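Vv2_1132 (Vibrio vulnificus CMCP6, PDB 5Y9S) probably regulates transcription as a tetrameric LysR-type regulator, pairing a DNA-binding helix-turn-helix domain with a domain expected to sense a small-molecule effector. Local coordinates at residues 95-100 against 127-132. Numbering follows the deposited sequence.
Sequences LKTDHT and HLNLSV
His-99 reaches over the start of the strand that begins at Asn-129, and its side chain is worth following outward. From CB the chain goes to CG, which lies between the backbone N and the carbonyl carbon (chi1 73°). CG itself stays 4.1 Å from the carbonyl O of His-127. One atom on, CD2 comes to 3.2 Å from that same His-127 O, which lies at the ring edge, near its plane. Farther out, NE2 and CE1 of His-99 both lie near Asn-129 CB, at 3.9 and 4.2 Å; this methylene lies over one ring face, displaced toward the rim, in a CH-pi contact. The backbones join here: Asn-129 N donates to His-99 O at 2.9 Å, nearly straight at 170°.

That bond opens the parallel pairing of strands 100-105 and 129-134 in the LysR substrate-binding domain, of the periplasmic-binding-protein type, where a beta-alpha-beta crossover links the two through the helices between them. Asn-129 and Ser-131 carry the pairing on through backbone bonds to Val-101 and Ile-103. Strand 129-134 then meets a parallel strand of the second subunit, carrying the sheet across the interface, and Ser-131 OG hydrogen-bonds to Glu-231 of that subunit.

Thr-100 and Asn-129 form the first bridge, their side chains side by side and pointing the same way. Thr-100 CA makes a CA-H...O contact with Asn-129 O at 3.1 Å, while CG2, anti to the backbone N, packs 4.0 Å from Ser-131 CB. A type I turn from Thr-97 to Thr-100 delivers the chain into the strand, closed by Thr-100 N bonding to Thr-97 O at 3.1 Å. Arg-291 bonds to Thr-100 O, and Gln-296 OE1 of helix 292-300 to His-127 NE2.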
# COMPACT_ATOMS: atom_id res chain seq x y z
N LEU D 95 -28.09 1.02 10.14
CA LEU D 95 -29.10 0.83 11.19
C LEU D 95 -29.65 -0.59 11.06
O LEU D 95 -30.33 -0.90 10.08
CB LEU D 95 -30.23 1.85 11.07
CG LEU D 95 -31.26 1.89 12.20
CD1 LEU D 95 -30.55 1.99 13.56
CD2 LEU D 95 -32.23 3.03 12.02
N LYS D 96 -29.37 -1.46 12.03
CA LYS D 96 -29.81 -2.84 11.88
C LYS D 96 -31.33 -2.95 11.93
O LYS D 96 -31.96 -3.27 10.91
CB LYS D 96 -29.17 -3.74 12.94
CG LYS D 96 -27.71 -4.12 12.63
CD LYS D 96 -27.50 -4.57 11.16
CE LYS D 96 -26.95 -3.45 10.26
NZ LYS D 96 -26.74 -3.89 8.85
N THR D 97 -31.94 -2.69 13.08
CA THR D 97 -33.39 -2.67 13.20
C THR D 97 -33.85 -1.29 13.61
O THR D 97 -33.09 -0.48 14.17
CB THR D 97 -33.88 -3.70 14.21
OG1 THR D 97 -33.51 -3.27 15.53
CG2 THR D 97 -33.29 -5.07 13.92
N ASP D 98 -35.12 -1.00 13.34
CA ASP D 98 -35.59 0.34 13.65
C ASP D 98 -35.90 0.52 15.12
O ASP D 98 -36.32 1.61 15.51
CB ASP D 98 -36.79 0.71 12.77
CG ASP D 98 -37.92 -0.31 12.83
OD1 ASP D 98 -38.05 -1.02 13.84
OD2 ASP D 98 -38.70 -0.37 11.86
N HIS D 99 -35.69 -0.51 15.96
CA HIS D 99 -35.73 -0.34 17.41
C HIS D 99 -34.35 -0.47 18.05
O HIS D 99 -34.24 -0.68 19.27
CB HIS D 99 -36.71 -1.34 18.05
CG HIS D 99 -36.21 -2.75 18.08
ND1 HIS D 99 -35.58 -3.34 17.01
CD2 HIS D 99 -36.27 -3.69 19.05
CE1 HIS D 99 -35.28 -4.59 17.31
NE2 HIS D 99 -35.68 -4.83 18.55
N THR D 100 -33.28 -0.33 17.26
CA THR D 100 -31.94 -0.31 17.80
C THR D 100 -31.54 1.12 18.12
O THR D 100 -31.64 2.01 17.26
CB THR D 100 -30.93 -0.93 16.82
OG1 THR D 100 -31.24 -2.31 16.58
CG2 THR D 100 -29.53 -0.82 17.39
N HIS D 127 -38.01 -3.27 25.56
CA HIS D 127 -38.43 -3.49 24.18
C HIS D 127 -37.47 -2.92 23.15
O HIS D 127 -37.63 -3.19 21.95
CB HIS D 127 -39.83 -2.90 23.97
CG HIS D 127 -39.85 -1.41 23.97
ND1 HIS D 127 -39.65 -0.66 25.11
CD2 HIS D 127 -40.03 -0.52 22.96
CE1 HIS D 127 -39.71 0.63 24.81
NE2 HIS D 127 -39.94 0.74 23.51
N LEU D 128 -36.48 -2.12 23.56
CA LEU D 128 -35.48 -1.59 22.65
C LEU D 128 -34.29 -2.53 22.57
O LEU D 128 -34.10 -3.40 23.42
CB LEU D 128 -35.01 -0.21 23.11
CG LEU D 128 -36.10 0.83 23.30
CD1 LEU D 128 -35.53 2.07 23.95
CD2 LEU D 128 -36.75 1.17 21.96
N ASN D 129 -33.50 -2.36 21.52
CA ASN D 129 -32.25 -3.10 21.36
C ASN D 129 -31.10 -2.10 21.46
O ASN D 129 -30.97 -1.21 20.61
CB ASN D 129 -32.23 -3.85 20.04
CG ASN D 129 -30.92 -4.58 19.81
OD1 ASN D 129 -30.26 -4.99 20.77
ND2 ASN D 129 -30.54 -4.75 18.55
N LEU D 130 -30.27 -2.24 22.49
CA LEU D 130 -29.22 -1.27 22.79
C LEU D 130 -27.88 -1.75 22.23
O LEU D 130 -27.44 -2.86 22.52
CB LEU D 130 -29.12 -1.05 24.30
CG LEU D 130 -30.48 -0.69 24.87
CD1 LEU D 130 -30.47 -0.74 26.39
CD2 LEU D 130 -30.89 0.69 24.40
N SER D 131 -27.25 -0.91 21.42
CA SER D 131 -25.95 -1.21 20.84
C SER D 131 -24.95 -0.16 21.31
O SER D 131 -25.03 1.01 20.91
CB SER D 131 -26.03 -1.24 19.31
OG SER D 131 -24.73 -1.44 18.74
N VAL D 132 -24.00 -0.58 22.14
CA VAL D 132 -23.07 0.30 22.83
C VAL D 132 -21.67 0.05 22.28
O VAL D 132 -21.09 -1.01 22.53
CB VAL D 132 -23.10 0.06 24.35
CG1 VAL D 132 -21.97 0.82 25.04
CG2 VAL D 132 -24.47 0.43 24.93